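Local coordinates for protein 2-ON-2 hemoglobin (Agrobacterium tumefaciens, PDB 2XYK) that binds a b-type heme in a truncated 2-on-2 globin fold of group II and probably binds oxygen, perhaps as a carrier, at residues A[51-54]-A[55-58]; A[64-67]-A[68-72]. All coordinates share one frame; numbering follows the deposited sequence.

Contact 1 (A[51-54]-A[55-58]). With HEM (protoporphyrin IX containing Fe), chain C.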
ATOM      1  N   ALA A  51      -4.908  -0.886   9.343  1.00 11.09           N
ATOM      2  CA  ALA A  51      -4.709   0.378  10.072  1.00  9.88           C
ATOM      3  C   ALA A  51      -3.337   0.984   9.752  1.00  9.57           C
ATOM      4  O   ALA A  51      -3.233   2.168   9.452  1.00  9.07           O
ATOM      5  CB  ALA A  51      -4.863   0.155  11.599  1.00  9.24           C
ATOM      6  N   LYS A  52      -2.282   0.161   9.818  1.00  9.55           N
ATOM      7  CA  LYS A  52      -0.915   0.644   9.596  1.00  8.82           C
ATOM      8  C   LYS A  52      -0.672   1.105   8.150  1.00  8.53           C
ATOM      9  O   LYS A  52      -0.050   2.149   7.927  1.00  9.06           O
ATOM     10  CB  LYS A  52       0.109  -0.406  10.019  1.00  7.96           C
ATOM     11  CG  LYS A  52       0.188  -0.622  11.516  1.00 12.34           C
ATOM     12  CD  LYS A  52       1.304  -1.561  11.878  1.00 15.70           C
ATOM     13  CE  LYS A  52       0.977  -2.946  11.417  1.00 17.63           C
ATOM     14  NZ  LYS A  52       1.817  -4.002  12.092  1.00 22.92           N
ATOM     15  N   PHE A  53      -1.167   0.343   7.176  1.00  8.08           N
ATOM     16  CA  PHE A  53      -0.965   0.678   5.759  1.00  8.79           C
ATOM     17  C   PHE A  53      -1.731   1.939   5.396  1.00  8.17           C
ATOM     18  O   PHE A  53      -1.220   2.796   4.690  1.00  8.94           O
ATOM     19  CB  PHE A  53      -1.347  -0.497   4.843  1.00  8.33           C
ATOM     20  CG  PHE A  53      -0.757  -0.410   3.443  1.00  8.59           C
ATOM     21  CD1 PHE A  53       0.487   0.190   3.217  1.00  9.32           C
ATOM     22  CD2 PHE A  53      -1.444  -0.937   2.358  1.00 10.77           C
ATOM     23  CE1 PHE A  53       1.041   0.262   1.924  1.00  7.05           C
ATOM     24  CE2 PHE A  53      -0.906  -0.863   1.043  1.00 10.22           C
ATOM     25  CZ  PHE A  53       0.327  -0.287   0.833  1.00  8.74           C
ATOM     26  N   TYR A  54      -2.948   2.061   5.910  1.00  8.51           N
ATOM     27  CA  TYR A  54      -3.748   3.257   5.717  1.00  8.97           C
ATOM     28  C   TYR A  54      -3.007   4.489   6.268  1.00  8.41           C
ATOM     29  O   TYR A  54      -2.924   5.506   5.577  1.00  8.75           O
ATOM     30  CB  TYR A  54      -5.130   3.043   6.369  1.00  9.95           C
ATOM     31  CG  TYR A  54      -5.872   4.283   6.739  1.00 12.07           C
ATOM     32  CD1 TYR A  54      -6.585   5.034   5.776  1.00 14.59           C
ATOM     33  CD2 TYR A  54      -5.895   4.708   8.065  1.00 15.00           C
ATOM     34  CE1 TYR A  54      -7.266   6.206   6.149  1.00 13.28           C
ATOM     35  CE2 TYR A  54      -6.567   5.850   8.445  1.00 14.91           C
ATOM     36  CZ  TYR A  54      -7.254   6.597   7.494  1.00 14.18           C
ATOM     37  OH  TYR A  54      -7.912   7.717   7.925  1.00 13.73           O
ATOM     38  N   ASP A  55      -2.456   4.392   7.490  1.00  7.06           N
ATOM     39  CA  ASP A  55      -1.666   5.489   8.081  1.00  6.82           C
ATOM     40  C   ASP A  55      -0.398   5.758   7.269  1.00  7.12           C
ATOM     41  O   ASP A  55      -0.032   6.913   7.058  1.00  5.70           O
ATOM     42  CB  ASP A  55      -1.224   5.173   9.522  1.00  7.74           C
ATOM     43  CG  ASP A  55      -2.352   5.289  10.548  1.00  8.49           C
ATOM     44  OD1 ASP A  55      -3.470   5.784  10.207  1.00  9.56           O
ATOM     45  OD2 ASP A  55      -2.121   4.830  11.697  1.00  3.34           O
ATOM     46  N   TYR A  56       0.282   4.680   6.849  1.00  7.17           N
ATOM     47  CA  TYR A  56       1.486   4.815   6.032  1.00  7.15           C
ATOM     48  C   TYR A  56       1.148   5.533   4.725  1.00  7.45           C
ATOM     49  O   TYR A  56       1.860   6.435   4.318  1.00  8.57           O
ATOM     50  CB  TYR A  56       2.159   3.470   5.712  1.00  6.83           C
ATOM     51  CG  TYR A  56       3.363   3.656   4.790  1.00  6.57           C
ATOM     52  CD1 TYR A  56       4.596   3.996   5.320  1.00  8.28           C
ATOM     53  CD2 TYR A  56       3.239   3.590   3.391  1.00  5.75           C
ATOM     54  CE1 TYR A  56       5.710   4.236   4.497  1.00  7.39           C
ATOM     55  CE2 TYR A  56       4.363   3.828   2.537  1.00  4.27           C
ATOM     56  CZ  TYR A  56       5.587   4.134   3.128  1.00  8.59           C
ATOM     57  OH  TYR A  56       6.713   4.370   2.382  1.00 10.08           O
ATOM     58  N   LEU A  57       0.070   5.128   4.063  1.00  7.01           N
ATOM     59  CA  LEU A  57      -0.264   5.722   2.764  1.00  7.41           C
ATOM     60  C   LEU A  57      -0.755   7.180   2.884  1.00  6.98           C
ATOM     61  O   LEU A  57      -0.465   8.015   2.033  1.00  7.69           O
ATOM     62  CB  LEU A  57      -1.279   4.855   2.011  1.00  7.50           C
ATOM     63  CG  LEU A  57      -0.726   3.615   1.302  1.00  7.22           C
ATOM     64  CD1 LEU A  57      -1.915   2.852   0.700  1.00  8.80           C
ATOM     65  CD2 LEU A  57       0.295   3.953   0.210  1.00  2.32           C
ATOM     66  N   THR A  58      -1.486   7.464   3.956  1.00  6.39           N
ATOM     67  CA  THR A  58      -1.935   8.796   4.258  1.00  6.70           C
ATOM     68  C   THR A  58      -0.731   9.768   4.255  1.00  7.16           C
ATOM     69  O   THR A  58      -0.771  10.767   3.541  1.00  8.56           O
ATOM     70  CB  THR A  58      -2.720   8.785   5.609  1.00  6.61           C
ATOM     71  OG1 THR A  58      -3.908   7.989   5.449  1.00  8.66           O
ATOM     72  CG2 THR A  58      -3.133  10.178   6.058  1.00  4.42           C
TER
HETATM   73  CHA HEM C 700       3.680  -4.568   6.797  1.00  7.93           C
HETATM   74  CHB HEM C 700       3.996  -7.902   3.188  1.00  7.46           C
HETATM   75  CHC HEM C 700       5.451  -4.325   0.195  1.00  7.57           C
HETATM   76  CHD HEM C 700       3.999  -1.038   3.432  1.00  9.33           C
HETATM   77  C1A HEM C 700       3.711  -5.773   6.103  1.00  7.85           C
HETATM   78  C2A HEM C 700       3.571  -7.098   6.681  1.00  7.38           C
HETATM   79  C3A HEM C 700       3.665  -8.010   5.707  1.00  8.30           C
HETATM   80  C4A HEM C 700       3.854  -7.307   4.448  1.00  8.68           C
HETATM   81  CMA HEM C 700       3.588  -9.568   5.811  1.00  7.20           C
HETATM   82  CAA HEM C 700       3.355  -7.339   8.197  1.00 10.55           C
HETATM   83  CBA HEM C 700       1.866  -7.043   8.502  1.00 18.79           C
HETATM   84  CGA HEM C 700       1.573  -6.597   9.935  1.00 24.03           C
HETATM   85  O1A HEM C 700       2.486  -6.270  10.748  1.00 27.20           O
HETATM   86  O2A HEM C 700       0.369  -6.549  10.287  1.00 25.49           O
HETATM   87  C1B HEM C 700       4.455  -7.248   2.054  1.00  7.48           C
HETATM   88  C2B HEM C 700       4.805  -7.820   0.757  1.00  6.91           C
HETATM   89  C3B HEM C 700       5.204  -6.809  -0.050  1.00  8.46           C
HETATM   90  C4B HEM C 700       5.116  -5.573   0.703  1.00  9.28           C
HETATM   91  CMB HEM C 700       4.728  -9.302   0.354  1.00  4.60           C
HETATM   92  CAB HEM C 700       5.688  -6.864  -1.523  1.00  6.61           C
HETATM   93  CBB HEM C 700       6.904  -7.332  -1.819  1.00  8.47           C
HETATM   94  C1C HEM C 700       5.151  -3.125   0.777  1.00  7.39           C
HETATM   95  C2C HEM C 700       5.279  -1.834   0.156  1.00  7.54           C
HETATM   96  C3C HEM C 700       4.869  -0.907   1.034  1.00  6.45           C
HETATM   97  C4C HEM C 700       4.477  -1.603   2.252  1.00  8.91           C
HETATM   98  CMC HEM C 700       5.810  -1.662  -1.288  1.00  8.25           C
HETATM   99  CAC HEM C 700       4.834   0.632   0.811  1.00  8.65           C
HETATM  100  CBC HEM C 700       4.176   1.156  -0.247  1.00  6.69           C
HETATM  101  C1D HEM C 700       3.860  -1.636   4.671  1.00 10.83           C
HETATM  102  C2D HEM C 700       3.665  -0.956   5.944  1.00  7.19           C
HETATM  103  C3D HEM C 700       3.571  -2.057   6.986  1.00  9.78           C
HETATM  104  C4D HEM C 700       3.717  -3.294   6.258  1.00 10.62           C
HETATM  105  CMD HEM C 700       3.564   0.571   6.178  1.00  9.87           C
HETATM  106  CAD HEM C 700       3.369  -1.892   8.514  1.00  9.59           C
HETATM  107  CBD HEM C 700       4.798  -1.800   9.060  1.00 13.31           C
HETATM  108  CGD HEM C 700       4.820  -1.826  10.572  1.00 12.77           C
HETATM  109  O1D HEM C 700       4.738  -2.928  11.180  1.00 11.84           O
HETATM  110  O2D HEM C 700       4.909  -0.726  11.151  1.00 13.39           O
HETATM  111  NA  HEM C 700       3.879  -5.935   4.741  1.00  9.79           N
HETATM  112  NB  HEM C 700       4.642  -5.876   1.967  1.00  6.66           N
HETATM  113  NC  HEM C 700       4.671  -2.958   2.053  1.00  6.69           N
HETATM  114  ND  HEM C 700       3.874  -2.998   4.907  1.00  9.32           N
HETATM  115 FE   HEM C 700       4.293  -4.415   3.428  1.00  8.01          FE
HETATM  116  O   HOH W   1       2.421  -4.281   2.958  1.00  4.23           O
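Thr58, one helical turn after Tyr54, sends two donors to the carbonyl oxygen Tyr54 O. Thr58 N and Thr58 OG1 reach it from opposite faces of the carbonyl plane; the hydroxyl bond, Thr58 OG1 to Tyr54 O, measures 2.7 Å with the donor 38° out of that plane. With OG1 lying beside its own backbone N (chi1 -64°), the threonine hydroxyl folds back onto the helix and also sits over one face of the Tyr54 ring, toward its rim. The other i to i+4 backbone bonds, Asp55 to Ala51, Tyr56 to Lys52 and Leu57 to Phe53, are regular.

Apolar contact centres on Phe53. Leu57 CD1 stands 3.9 Å from the centroid of the Phe53 ring, only 14° off its normal, a CH-pi contact over the face. The same ring meets the porphyrin obliquely, Phe53 CE1 lying 3.6 Å from HEM CHD. Tyr56 CB packs 3.3 Å from HEM CMD, a heme methyl.

Charge is handled by Lys52, whose chain, bent at chi3, brings the amine to both propionates: Lys52 NZ donates to HEM O1A at 2.7 Å and to HEM O1D at 3.2 Å. Asp55 is paired elsewhere, by a salt bridge to Lys70.

Helix 47-60 thus turns Lys52, Phe53 and Tyr56 to the heme. Phe53 and Leu57 also pack on helices 14-31 and 87-104, Tyr54 OH bonds to Asp15 of helix 14-31, and Asp55 lies against helix 66-71.

Contact 2 (A[64-67]-A[68-72]). With HEM (protoporphyrin IX containing Fe), chain C.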
ATOM      1  N   PRO A  64      -1.496  14.095   6.199  1.00 12.22           N
ATOM      2  CA  PRO A  64      -0.880  14.165   7.535  1.00 12.08           C
ATOM      3  C   PRO A  64       0.044  12.957   7.858  1.00 11.83           C
ATOM      4  O   PRO A  64      -0.327  11.826   7.575  1.00 11.81           O
ATOM      5  CB  PRO A  64      -2.082  14.202   8.497  1.00 11.29           C
ATOM      6  CG  PRO A  64      -3.319  13.964   7.659  1.00 13.31           C
ATOM      7  CD  PRO A  64      -2.973  14.186   6.223  1.00 12.74           C
ATOM      8  N   PRO A  65       1.239  13.214   8.437  1.00 11.82           N
ATOM      9  CA  PRO A  65       2.268  12.203   8.750  1.00 11.96           C
ATOM     10  C   PRO A  65       1.916  11.280   9.943  1.00 11.11           C
ATOM     11  O   PRO A  65       2.672  11.217  10.934  1.00 10.19           O
ATOM     12  CB  PRO A  65       3.497  13.079   9.074  1.00 12.62           C
ATOM     13  CG  PRO A  65       2.861  14.309   9.716  1.00 11.95           C
ATOM     14  CD  PRO A  65       1.722  14.575   8.758  1.00 11.60           C
ATOM     15  N   VAL A  66       0.774  10.590   9.829  1.00 10.29           N
ATOM     16  CA  VAL A  66       0.180   9.801  10.918  1.00 11.28           C
ATOM     17  C   VAL A  66       0.952   8.513  11.246  1.00 10.75           C
ATOM     18  O   VAL A  66       1.006   8.085  12.414  1.00 10.08           O
ATOM     19  CB  VAL A  66      -1.328   9.445  10.618  1.00 11.17           C
ATOM     20  CG1 VAL A  66      -1.919   8.585  11.739  1.00 12.48           C
ATOM     21  CG2 VAL A  66      -2.136  10.687  10.486  1.00 12.55           C
ATOM     22  N   TYR A  67       1.553   7.893  10.224  1.00  9.56           N
ATOM     23  CA  TYR A  67       2.302   6.668  10.448  1.00  9.01           C
ATOM     24  C   TYR A  67       3.558   7.007  11.269  1.00  9.81           C
ATOM     25  O   TYR A  67       3.852   6.383  12.287  1.00  9.71           O
ATOM     26  CB  TYR A  67       2.687   6.004   9.115  1.00  8.49           C
ATOM     27  CG  TYR A  67       3.522   4.778   9.326  1.00 10.32           C
ATOM     28  CD1 TYR A  67       4.899   4.879   9.510  1.00  9.45           C
ATOM     29  CD2 TYR A  67       2.939   3.505   9.373  1.00  8.99           C
ATOM     30  CE1 TYR A  67       5.668   3.764   9.740  1.00  9.32           C
ATOM     31  CE2 TYR A  67       3.728   2.373   9.601  1.00  9.43           C
ATOM     32  CZ  TYR A  67       5.082   2.529   9.787  1.00  8.96           C
ATOM     33  OH  TYR A  67       5.875   1.431  10.013  1.00 13.44           O
ATOM     34  N   VAL A  68       4.292   8.020  10.835  1.00 10.90           N
ATOM     35  CA  VAL A  68       5.499   8.387  11.558  1.00 12.61           C
ATOM     36  C   VAL A  68       5.203   8.829  13.011  1.00 13.36           C
ATOM     37  O   VAL A  68       5.858   8.368  13.947  1.00 14.22           O
ATOM     38  CB  VAL A  68       6.406   9.305  10.732  1.00 12.03           C
ATOM     39  CG1 VAL A  68       7.586   9.818  11.591  1.00 14.55           C
ATOM     40  CG2 VAL A  68       6.938   8.515   9.540  1.00 11.83           C
ATOM     41  N   GLU A  69       4.169   9.649  13.190  1.00 15.00           N
ATOM     42  CA  GLU A  69       3.693  10.045  14.526  1.00 16.72           C
ATOM     43  C   GLU A  69       3.542   8.856  15.486  1.00 15.84           C
ATOM     44  O   GLU A  69       3.922   8.956  16.648  1.00 15.70           O
ATOM     45  CB  GLU A  69       2.354  10.761  14.412  1.00 17.64           C
ATOM     46  CG  GLU A  69       2.175  11.895  15.402  1.00 24.72           C
ATOM     47  CD  GLU A  69       0.736  12.393  15.483  1.00 31.58           C
ATOM     48  OE1 GLU A  69       0.042  12.418  14.426  1.00 31.62           O
ATOM     49  OE2 GLU A  69       0.305  12.754  16.615  1.00 34.70           O
ATOM     50  N   LYS A  70       2.996   7.739  15.000  1.00 14.90           N
ATOM     51  CA  LYS A  70       2.745   6.558  15.844  1.00 14.98           C
ATOM     52  C   LYS A  70       3.934   5.616  15.973  1.00 14.74           C
ATOM     53  O   LYS A  70       4.256   5.166  17.062  1.00 15.70           O
ATOM     54  CB  LYS A  70       1.535   5.748  15.342  1.00 14.78           C
ATOM     55  CG  LYS A  70       0.250   6.540  15.214  1.00 15.36           C
ATOM     56  CD  LYS A  70      -0.870   5.678  14.632  1.00 13.83           C
ATOM     57  CE  LYS A  70      -2.198   6.453  14.628  1.00 13.49           C
ATOM     58  NZ  LYS A  70      -3.188   5.543  14.007  1.00 15.05           N
ATOM     59  N   HIS A  71       4.586   5.327  14.854  1.00 14.21           N
ATOM     60  CA  HIS A  71       5.568   4.246  14.794  1.00 13.00           C
ATOM     61  C   HIS A  71       7.004   4.743  14.566  1.00 13.58           C
ATOM     62  O   HIS A  71       7.950   3.969  14.678  1.00 13.21           O
ATOM     63  CB  HIS A  71       5.140   3.234  13.705  1.00 12.76           C
ATOM     64  CG  HIS A  71       3.659   2.946  13.691  1.00 12.47           C
ATOM     65  ND1 HIS A  71       3.037   2.197  14.668  1.00 13.88           N
ATOM     66  CD2 HIS A  71       2.682   3.304  12.819  1.00 11.55           C
ATOM     67  CE1 HIS A  71       1.740   2.115  14.411  1.00 11.98           C
ATOM     68  NE2 HIS A  71       1.497   2.783  13.296  1.00 12.80           N
ATOM     69  N   GLY A  72       7.180   6.037  14.263  1.00 14.52           N
ATOM     70  CA  GLY A  72       8.530   6.572  14.026  1.00 14.16           C
ATOM     71  C   GLY A  72       9.005   6.226  12.620  1.00 13.70           C
ATOM     72  O   GLY A  72       8.194   6.059  11.737  1.00 12.57           O
TER
HETATM   73  CHA HEM C 700       3.680  -4.568   6.797  1.00  7.93           C
HETATM   74  CHB HEM C 700       3.996  -7.902   3.188  1.00  7.46           C
HETATM   75  CHC HEM C 700       5.451  -4.325   0.195  1.00  7.57           C
HETATM   76  CHD HEM C 700       3.999  -1.038   3.432  1.00  9.33           C
HETATM   77  C1A HEM C 700       3.711  -5.773   6.103  1.00  7.85           C
HETATM   78  C2A HEM C 700       3.571  -7.098   6.681  1.00  7.38           C
HETATM   79  C3A HEM C 700       3.665  -8.010   5.707  1.00  8.30           C
HETATM   80  C4A HEM C 700       3.854  -7.307   4.448  1.00  8.68           C
HETATM   81  CMA HEM C 700       3.588  -9.568   5.811  1.00  7.20           C
HETATM   82  CAA HEM C 700       3.355  -7.339   8.197  1.00 10.55           C
HETATM   83  CBA HEM C 700       1.866  -7.043   8.502  1.00 18.79           C
HETATM   84  CGA HEM C 700       1.573  -6.597   9.935  1.00 24.03           C
HETATM   85  O1A HEM C 700       2.486  -6.270  10.748  1.00 27.20           O
HETATM   86  O2A HEM C 700       0.369  -6.549  10.287  1.00 25.49           O
HETATM   87  C1B HEM C 700       4.455  -7.248   2.054  1.00  7.48           C
HETATM   88  C2B HEM C 700       4.805  -7.820   0.757  1.00  6.91           C
HETATM   89  C3B HEM C 700       5.204  -6.809  -0.050  1.00  8.46           C
HETATM   90  C4B HEM C 700       5.116  -5.573   0.703  1.00  9.28           C
HETATM   91  CMB HEM C 700       4.728  -9.302   0.354  1.00  4.60           C
HETATM   92  CAB HEM C 700       5.688  -6.864  -1.523  1.00  6.61           C
HETATM   93  CBB HEM C 700       6.904  -7.332  -1.819  1.00  8.47           C
HETATM   94  C1C HEM C 700       5.151  -3.125   0.777  1.00  7.39           C
HETATM   95  C2C HEM C 700       5.279  -1.834   0.156  1.00  7.54           C
HETATM   96  C3C HEM C 700       4.869  -0.907   1.034  1.00  6.45           C
HETATM   97  C4C HEM C 700       4.477  -1.603   2.252  1.00  8.91           C
HETATM   98  CMC HEM C 700       5.810  -1.662  -1.288  1.00  8.25           C
HETATM   99  CAC HEM C 700       4.834   0.632   0.811  1.00  8.65           C
HETATM  100  CBC HEM C 700       4.176   1.156  -0.247  1.00  6.69           C
HETATM  101  C1D HEM C 700       3.860  -1.636   4.671  1.00 10.83           C
HETATM  102  C2D HEM C 700       3.665  -0.956   5.944  1.00  7.19           C
HETATM  103  C3D HEM C 700       3.571  -2.057   6.986  1.00  9.78           C
HETATM  104  C4D HEM C 700       3.717  -3.294   6.258  1.00 10.62           C
HETATM  105  CMD HEM C 700       3.564   0.571   6.178  1.00  9.87           C
HETATM  106  CAD HEM C 700       3.369  -1.892   8.514  1.00  9.59           C
HETATM  107  CBD HEM C 700       4.798  -1.800   9.060  1.00 13.31           C
HETATM  108  CGD HEM C 700       4.820  -1.826  10.572  1.00 12.77           C
HETATM  109  O1D HEM C 700       4.738  -2.928  11.180  1.00 11.84           O
HETATM  110  O2D HEM C 700       4.909  -0.726  11.151  1.00 13.39           O
HETATM  111  NA  HEM C 700       3.879  -5.935   4.741  1.00  9.79           N
HETATM  112  NB  HEM C 700       4.642  -5.876   1.967  1.00  6.66           N
HETATM  113  NC  HEM C 700       4.671  -2.958   2.053  1.00  6.69           N
HETATM  114  ND  HEM C 700       3.874  -2.998   4.907  1.00  9.32           N
HETATM  115 FE   HEM C 700       4.293  -4.415   3.428  1.00  8.01          FE
HETATM  116  O   HOH W   1       2.421  -4.281   2.958  1.00  4.23           O
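Glu69 N donates to Pro65 O at 3.1 Å and His71 N to Tyr67 O at 2.9 Å, two nearly straight i to i+4 bonds that frame a helix of less than two turns, whereas Lys70 N divides between Val66 O and a weaker bond to Tyr67 O.

Tyr67 and His71 carry the side-chain contact. Their long directions cross at about a right angle and their ring planes are 51° apart, neither a stack nor an edge-to-face pair. His71 CD2 lies above one face of the tyrosine, off-centre toward the rim, 3.5 Å from Tyr67 CD2. The methylene joins in: His71 CB is 4.2 Å from the Tyr67 centroid and 23° off its normal, a CH-pi contact. Because Tyr67 CG is anti to the backbone N (chi1 177°), the phenol projects from the helix toward the heme. There Tyr67 OH donates to the propionate oxygen HEM O2D at 2.6 Å, the acceptor near the ring plane, although the hydroxyl position is somewhat uncertain.

The helix begins at an inverse gamma turn centred on Pro65, the N-cap residue, in which Val66 N bonds to Pro64 O, and it ends where Gly72 takes a positive phi. In the truncated globin fold the segment follows helix 47-60 and sits at the propionate side of the heme.

On another side of the helix, Val66 and Lys70 run alongside each other, pointing the same way, with Val66 CG1 3.6 Å from Lys70 CE. The extended lysine chain carries its amine to a salt bridge with Asp55 of helix 47-60, while His71 O accepts from Arg79.

In the fold
Contact 1, on helix 47-60, closes before contact 2 opens on helix 66-71, the next in the chain. Their centres are about 9 Å apart, and the two helices touch. A salt bridge, Asp55 OD2 to Lys70 NZ at 2.6 Å, joins them, and Tyr67 CB packs 3.5 Å from Tyr56 CA. The contacts lie about 8 and 15 Å from the chain centre: contact 1 is the deeper and partly buried, and contact 2 lies at the surface. Both reach one heme: contact 1 meets porphyrin and both propionates, contact 2 one propionate. Helix 47-60, through Ser49 and Lys52, and helix 66-71, through the less certain Tyr67 hydroxyl, hydrogen-bond the cofactor, whose iron has His80 as axial ligand.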